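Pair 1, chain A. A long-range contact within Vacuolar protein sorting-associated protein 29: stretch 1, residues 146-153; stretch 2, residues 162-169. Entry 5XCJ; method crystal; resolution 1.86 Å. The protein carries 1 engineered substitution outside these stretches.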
# COMPACT_ATOMS: atom_id res chain seq x y z
N PRO A 146 9.58 -8.77 -9.38
CA PRO A 146 9.11 -7.80 -8.39
C PRO A 146 10.25 -7.28 -7.53
O PRO A 146 11.18 -8.02 -7.26
CB PRO A 146 8.14 -8.61 -7.53
CG PRO A 146 8.58 -10.02 -7.69
CD PRO A 146 9.18 -10.15 -9.06
N VAL A 147 10.17 -6.03 -7.12
CA VAL A 147 11.20 -5.42 -6.27
C VAL A 147 10.53 -4.87 -5.02
O VAL A 147 9.39 -4.42 -5.08
CB VAL A 147 11.94 -4.28 -6.98
CG1 VAL A 147 12.82 -4.82 -8.09
CG2 VAL A 147 10.96 -3.24 -7.50
N PRO A 148 11.23 -4.89 -3.90
CA PRO A 148 10.62 -4.39 -2.66
C PRO A 148 10.24 -2.93 -2.86
O PRO A 148 11.02 -2.15 -3.38
CB PRO A 148 11.75 -4.51 -1.64
CG PRO A 148 12.57 -5.64 -2.15
CD PRO A 148 12.53 -5.53 -3.64
N SER A 149 9.02 -2.59 -2.47
CA SER A 149 8.52 -1.25 -2.62
C SER A 149 7.51 -0.84 -1.56
O SER A 149 6.87 -1.67 -0.94
CB SER A 149 7.85 -1.12 -3.98
OG SER A 149 8.82 -1.11 -5.00
N PHE A 150 7.42 0.47 -1.35
CA PHE A 150 6.45 1.08 -0.44
C PHE A 150 6.27 2.56 -0.78
O PHE A 150 7.03 3.13 -1.55
CB PHE A 150 6.78 0.85 1.04
CG PHE A 150 7.90 1.69 1.56
CD1 PHE A 150 7.67 2.97 2.00
CD2 PHE A 150 9.18 1.18 1.60
CE1 PHE A 150 8.70 3.74 2.48
CE2 PHE A 150 10.22 1.95 2.08
CZ PHE A 150 9.98 3.23 2.52
N MET A 151 5.24 3.16 -0.20
CA MET A 151 4.94 4.56 -0.45
C MET A 151 4.76 5.34 0.84
O MET A 151 4.31 4.81 1.84
CB MET A 151 3.63 4.70 -1.22
CG MET A 151 3.67 4.38 -2.70
SD MET A 151 2.02 4.64 -3.37
CE MET A 151 2.31 4.33 -5.11
N LEU A 152 5.14 6.61 0.80
CA LEU A 152 4.94 7.51 1.92
C LEU A 152 4.16 8.69 1.37
O LEU A 152 4.55 9.26 0.36
CB LEU A 152 6.26 7.98 2.51
CG LEU A 152 6.94 6.99 3.44
CD1 LEU A 152 8.23 7.58 3.97
CD2 LEU A 152 6.00 6.61 4.57
N LEU A 153 3.05 9.02 2.00
CA LEU A 153 2.23 10.13 1.54
C LEU A 153 2.30 11.30 2.49
O LEU A 153 2.18 11.14 3.70
CB LEU A 153 0.77 9.73 1.37
CG LEU A 153 0.39 8.42 0.68
CD1 LEU A 153 -1.12 8.30 0.66
CD2 LEU A 153 0.97 8.34 -0.72
N ILE A 162 3.45 12.07 -3.05
CA ILE A 162 3.76 10.65 -2.98
C ILE A 162 5.25 10.38 -3.11
O ILE A 162 5.87 10.80 -4.08
CB ILE A 162 3.05 9.86 -4.10
CG1 ILE A 162 1.54 9.81 -3.85
CG2 ILE A 162 3.63 8.47 -4.23
CD1 ILE A 162 0.72 10.19 -5.06
N TYR A 163 5.81 9.69 -2.13
CA TYR A 163 7.21 9.32 -2.15
C TYR A 163 7.27 7.83 -2.46
O TYR A 163 6.99 7.01 -1.59
CB TYR A 163 7.88 9.58 -0.80
CG TYR A 163 7.96 11.03 -0.40
CD1 TYR A 163 9.05 11.80 -0.76
CD2 TYR A 163 6.97 11.61 0.37
CE1 TYR A 163 9.15 13.12 -0.39
CE2 TYR A 163 7.06 12.94 0.75
CZ TYR A 163 8.15 13.68 0.37
OH TYR A 163 8.25 15.00 0.73
N GLU A 164 7.62 7.48 -3.68
CA GLU A 164 7.71 6.08 -4.10
C GLU A 164 9.08 5.48 -3.79
O GLU A 164 10.06 5.82 -4.43
CB GLU A 164 7.44 5.95 -5.60
CG GLU A 164 6.23 6.69 -6.13
CD GLU A 164 6.09 6.53 -7.63
OE1 GLU A 164 7.04 6.05 -8.27
OE2 GLU A 164 5.03 6.88 -8.18
N TYR A 165 9.13 4.56 -2.83
CA TYR A 165 10.39 3.92 -2.47
C TYR A 165 10.48 2.51 -3.03
O TYR A 165 9.57 1.72 -2.87
CB TYR A 165 10.57 3.87 -0.94
CG TYR A 165 10.83 5.21 -0.30
CD1 TYR A 165 12.11 5.72 -0.19
CD2 TYR A 165 9.78 5.98 0.18
CE1 TYR A 165 12.34 6.95 0.39
CE2 TYR A 165 10.00 7.20 0.76
CZ TYR A 165 11.28 7.69 0.86
OH TYR A 165 11.50 8.91 1.43
N THR A 166 11.59 2.23 -3.71
CA THR A 166 11.84 0.91 -4.28
C THR A 166 13.28 0.48 -4.03
O THR A 166 14.17 1.32 -3.92
CB THR A 166 11.55 0.86 -5.79
OG1 THR A 166 12.38 1.80 -6.48
CG2 THR A 166 10.09 1.17 -6.07
N LEU A 167 13.51 -0.82 -3.93
CA LEU A 167 14.85 -1.33 -3.74
C LEU A 167 15.24 -2.03 -5.03
O LEU A 167 14.75 -3.10 -5.34
CB LEU A 167 14.88 -2.33 -2.58
CG LEU A 167 16.18 -3.05 -2.24
CD1 LEU A 167 17.26 -2.07 -1.81
CD2 LEU A 167 15.96 -4.11 -1.18
N VAL A 168 16.10 -1.38 -5.81
CA VAL A 168 16.53 -1.94 -7.08
C VAL A 168 18.04 -2.16 -7.14
O VAL A 168 18.81 -1.25 -6.87
CB VAL A 168 16.13 -1.04 -8.26
CG1 VAL A 168 16.56 -1.68 -9.57
CG2 VAL A 168 14.65 -0.76 -8.23
N ASP A 169 18.42 -3.39 -7.45
CA ASP A 169 19.81 -3.79 -7.59
C ASP A 169 20.64 -3.51 -6.35
O ASP A 169 21.79 -3.15 -6.44
CB ASP A 169 20.44 -3.10 -8.81
CG ASP A 169 19.75 -3.46 -10.11
OD1 ASP A 169 19.06 -4.50 -10.13
OD2 ASP A 169 19.88 -2.71 -11.09

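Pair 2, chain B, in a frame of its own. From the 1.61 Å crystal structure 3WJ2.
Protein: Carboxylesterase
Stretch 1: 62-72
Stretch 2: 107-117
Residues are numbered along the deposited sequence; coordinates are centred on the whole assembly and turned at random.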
# COMPACT_ATOMS: atom_id res chain seq x y z
N GLY B 62 46.70 -8.08 -1.83
CA GLY B 62 46.22 -9.47 -1.70
C GLY B 62 45.39 -10.03 -2.83
O GLY B 62 45.07 -11.22 -2.77
N ARG B 63 44.94 -9.22 -3.83
CA ARG B 63 44.13 -9.74 -4.90
C ARG B 63 44.07 -8.69 -5.99
O ARG B 63 44.19 -7.53 -5.70
CB ARG B 63 42.67 -10.11 -4.42
CG ARG B 63 41.72 -8.90 -4.17
CD ARG B 63 42.05 -8.21 -2.82
NE ARG B 63 40.95 -7.30 -2.47
CZ ARG B 63 41.01 -6.31 -1.57
NH1 ARG B 63 39.88 -5.63 -1.26
NH2 ARG B 63 42.18 -5.97 -0.95
N THR B 64 43.92 -9.15 -7.22
CA THR B 64 43.78 -8.25 -8.37
C THR B 64 42.36 -8.47 -8.97
O THR B 64 41.88 -9.62 -9.06
CB THR B 64 44.85 -8.67 -9.41
OG1 THR B 64 46.13 -8.42 -8.80
CG2 THR B 64 44.68 -7.90 -10.67
N LEU B 65 41.71 -7.35 -9.31
CA LEU B 65 40.37 -7.43 -9.89
C LEU B 65 40.48 -7.02 -11.37
O LEU B 65 41.21 -6.05 -11.70
CB LEU B 65 39.46 -6.37 -9.27
CG LEU B 65 39.46 -6.49 -7.72
CD1 LEU B 65 38.43 -5.44 -7.17
CD2 LEU B 65 39.08 -7.86 -7.12
N ASN B 66 39.63 -7.64 -12.17
CA ASN B 66 39.44 -7.09 -13.52
C ASN B 66 38.57 -5.84 -13.47
O ASN B 66 37.64 -5.73 -12.64
CB ASN B 66 38.76 -8.08 -14.46
CG ASN B 66 39.60 -9.28 -14.79
OD1 ASN B 66 39.10 -10.44 -14.93
ND2 ASN B 66 40.84 -9.04 -14.97
N ALA B 67 38.83 -4.88 -14.37
CA ALA B 67 37.95 -3.68 -14.57
C ALA B 67 37.89 -3.33 -16.03
O ALA B 67 38.92 -3.50 -16.74
CB ALA B 67 38.40 -2.53 -13.81
N ARG B 68 36.72 -2.95 -16.52
CA ARG B 68 36.61 -2.47 -17.91
C ARG B 68 36.12 -1.05 -17.91
O ARG B 68 35.03 -0.77 -17.35
CB ARG B 68 35.74 -3.40 -18.75
CG ARG B 68 35.57 -2.93 -20.17
CD ARG B 68 34.91 -3.96 -21.04
NE ARG B 68 35.75 -5.17 -21.20
CZ ARG B 68 35.36 -6.39 -21.60
NH1 ARG B 68 34.06 -6.69 -21.89
NH2 ARG B 68 36.29 -7.37 -21.67
N MET B 69 36.83 -0.17 -18.61
CA MET B 69 36.50 1.22 -18.72
C MET B 69 35.85 1.53 -20.09
O MET B 69 36.31 1.02 -21.14
CB MET B 69 37.78 2.04 -18.60
CG MET B 69 37.59 3.47 -18.54
SD MET B 69 37.15 4.36 -20.03
CE MET B 69 38.40 4.00 -21.36
N TYR B 70 34.68 2.15 -20.06
CA TYR B 70 33.90 2.48 -21.28
C TYR B 70 33.83 3.96 -21.35
O TYR B 70 33.43 4.63 -20.33
CB TYR B 70 32.45 1.98 -21.16
CG TYR B 70 32.32 0.51 -20.93
CD1 TYR B 70 32.11 -0.38 -21.99
CD2 TYR B 70 32.41 -0.05 -19.60
CE1 TYR B 70 31.95 -1.70 -21.76
CE2 TYR B 70 32.29 -1.35 -19.37
CZ TYR B 70 32.02 -2.24 -20.45
OH TYR B 70 31.83 -3.57 -20.23
N ASP B 71 34.16 4.59 -22.49
CA ASP B 71 34.18 6.04 -22.50
C ASP B 71 33.81 6.45 -23.92
O ASP B 71 34.56 6.12 -24.86
CB ASP B 71 35.59 6.55 -22.20
CG ASP B 71 35.70 8.05 -22.13
OD1 ASP B 71 34.66 8.75 -22.21
OD2 ASP B 71 36.88 8.53 -21.97
N ASP B 72 32.62 7.00 -24.07
CA ASP B 72 32.17 7.42 -25.42
C ASP B 72 32.44 8.87 -25.70
O ASP B 72 31.90 9.43 -26.68
CB ASP B 72 30.66 7.19 -25.52
CG ASP B 72 30.17 6.99 -26.98
OD1 ASP B 72 30.85 6.36 -27.80
OD2 ASP B 72 29.03 7.46 -27.27
N GLY B 107 27.55 9.84 -21.08
CA GLY B 107 28.68 10.69 -21.52
C GLY B 107 29.86 10.76 -20.59
O GLY B 107 30.71 11.61 -20.75
N VAL B 108 29.91 9.89 -19.59
CA VAL B 108 31.06 9.90 -18.64
C VAL B 108 31.76 8.58 -18.71
O VAL B 108 31.23 7.62 -19.32
CB VAL B 108 30.70 10.30 -17.18
CG1 VAL B 108 29.91 11.65 -17.10
CG2 VAL B 108 29.94 9.17 -16.46
N LYS B 109 32.97 8.45 -18.12
CA LYS B 109 33.65 7.15 -18.07
C LYS B 109 32.83 6.22 -17.13
O LYS B 109 32.47 6.65 -15.99
CB LYS B 109 35.07 7.25 -17.49
CG LYS B 109 36.07 7.90 -18.53
CD LYS B 109 37.37 8.03 -17.81
CE LYS B 109 38.67 8.28 -18.77
NZ LYS B 109 38.43 9.28 -19.83
N ILE B 110 32.60 5.04 -17.57
CA ILE B 110 32.02 4.01 -16.68
C ILE B 110 33.12 2.92 -16.50
O ILE B 110 33.62 2.32 -17.51
CB ILE B 110 30.74 3.34 -17.37
CG1 ILE B 110 29.66 4.39 -17.68
CG2 ILE B 110 30.12 2.18 -16.49
CD1 ILE B 110 29.12 5.20 -16.45
N ILE B 111 33.42 2.57 -15.25
CA ILE B 111 34.46 1.58 -14.99
C ILE B 111 33.77 0.44 -14.27
O ILE B 111 33.45 0.52 -13.07
CB ILE B 111 35.65 2.14 -14.15
CG1 ILE B 111 36.23 3.38 -14.91
CG2 ILE B 111 36.72 1.01 -13.91
CD1 ILE B 111 37.37 4.11 -14.10
N SER B 112 33.59 -0.67 -14.97
CA SER B 112 32.87 -1.81 -14.42
C SER B 112 33.86 -2.72 -13.72
O SER B 112 34.86 -3.20 -14.31
CB SER B 112 32.13 -2.49 -15.59
OG SER B 112 31.54 -3.71 -15.11
N ILE B 113 33.66 -2.92 -12.41
CA ILE B 113 34.64 -3.65 -11.59
C ILE B 113 34.18 -5.02 -11.18
O ILE B 113 33.04 -5.23 -10.73
CB ILE B 113 34.98 -2.82 -10.32
CG1 ILE B 113 35.67 -1.52 -10.75
CG2 ILE B 113 35.89 -3.59 -9.37
CD1 ILE B 113 35.49 -0.41 -9.71
N GLU B 114 35.05 -6.00 -11.43
CA GLU B 114 34.77 -7.38 -11.03
C GLU B 114 35.21 -7.70 -9.62
O GLU B 114 36.32 -8.29 -9.41
CB GLU B 114 35.42 -8.45 -11.97
CG GLU B 114 34.50 -8.85 -12.99
CD GLU B 114 35.11 -9.88 -13.94
OE1 GLU B 114 36.23 -10.46 -13.73
OE2 GLU B 114 34.47 -9.98 -14.98
N TYR B 115 34.32 -7.47 -8.64
CA TYR B 115 34.63 -7.91 -7.27
C TYR B 115 34.47 -9.38 -7.08
O TYR B 115 33.93 -10.07 -7.96
CB TYR B 115 33.65 -7.15 -6.31
CG TYR B 115 32.15 -7.39 -6.64
CD1 TYR B 115 31.47 -8.51 -6.07
CD2 TYR B 115 31.47 -6.52 -7.54
CE1 TYR B 115 30.12 -8.67 -6.40
CE2 TYR B 115 30.09 -6.68 -7.78
CZ TYR B 115 29.48 -7.76 -7.22
OH TYR B 115 28.15 -8.07 -7.45
N ARG B 116 35.01 -9.89 -5.98
CA ARG B 116 35.07 -11.37 -5.72
C ARG B 116 33.66 -11.84 -5.29
O ARG B 116 32.91 -11.14 -4.56
CB ARG B 116 36.12 -11.68 -4.69
CG ARG B 116 37.54 -11.41 -5.33
CD ARG B 116 38.64 -11.54 -4.24
NE ARG B 116 38.43 -10.54 -3.20
CZ ARG B 116 39.05 -10.48 -2.02
NH1 ARG B 116 39.93 -11.49 -1.78
NH2 ARG B 116 38.78 -9.54 -1.12
N LEU B 117 33.32 -13.06 -5.72
CA LEU B 117 31.98 -13.57 -5.57
C LEU B 117 31.92 -14.69 -4.54
O LEU B 117 32.85 -15.44 -4.30
CB LEU B 117 31.44 -14.11 -6.94
CG LEU B 117 31.47 -13.02 -7.98
CD1 LEU B 117 31.21 -13.74 -9.41
CD2 LEU B 117 30.39 -11.99 -7.67
O HOH W 1 38.24 -10.09 -11.48
O HOH W 2 30.71 -4.77 -17.77
O HOH W 3 30.91 7.87 -21.92

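Both pairs are two-stranded antiparallel ladders with the same register. The strand axes run at 160° in pair 1 and 161° in pair 2, with closest approaches of 4.7 and 4.5 Å, and the N, CA and C atoms of 14 central residues superpose with an RMSD of 0.6 Å. The match runs from P146(A) on T64(B) to L153(A) on D71(B), and from I162(A) on K109(B) to D169(A) on R116(B), the last being the loosest at 1.7 Å between CA atoms.

The hydrogen bonds repeat position by position. In pair 1, F150(A) N donates to Y165(A) O at 2.9 Å and Y165(A) N returns to F150(A) O at 2.8 Å; in pair 2 the equivalent bonds are R68(B) N to S112(B) O at 2.9 Å and S112(B) N to R68(B) O at 2.8 Å. The next such pair is L152(A) with Y163(A), matched by Y70(B) with I110(B). A single bond follows the other way along the ladder: L167(A) N to P148(A) O at 2.9 Å, and E114(B) N to N66(B) O at 2.9 Å. P148(A) has no amide hydrogen to give, whereas N66(B) N donates to water 1 at 2.9 Å, and that water in turn donates to E114(B) OE1 at 3.0 Å.

The same frame carries different side chains. On the face bearing F150(A), L152(A), Y163(A) and Y165(A), pair 1 packs aromatic against aromatic. The rings of F150(A) and Y165(A) lie at 16° with centroids 4.9 Å apart, so they are near parallel but slid past each other; the slide places Y165(A) CB over the F150(A) ring, 3.7 Å from its centroid. L152(A) CD1 adds a contact of 3.7 Å to Y165(A) CE2. In pair 2 these positions hold R68(B), Y70(B), I110(B) and S112(B). The end of R68(B) leads away, and the aromatic ring now sits at the L152(A) position, where Y70(B) CE2 comes within 4.0 Å of S112(B) CB. Water 2 spans the polar ends, donating to Y70(B) OH and to S112(B) OG, each at 3.0 Å.

On the other face, pair 2 is the more apolar in its central rungs. A67(B) CB lies 3.9 Å from I111(B) CG2 and 4.2 Å from I113(B) CG1, while M69(B) CG lies 3.9 Å from I111(B) CG1. The matching residues in pair 1 are S149(A), E164(A), T166(A) and M151(A); a methionine occupies this last position in both pairs, but chi1 is m in M151(A) and t in M69(B), yet both sulfurs reach the matching neighbour, M151(A) SD to I162(A) CG2 at 4.2 Å and M69(B) SD to K109(B) CG at 4.0 Å.

The sharpest exchange is at L153(A) and I162(A), whose CD2 and CG1 atoms meet at 3.5 Å. Their counterparts, D71(B) and K109(B), form a salt bridge, OD2 to NZ at 2.7 Å. The same pair of positions is thus joined by hydrocarbon packing in pair 1 and by opposite charges in pair 2.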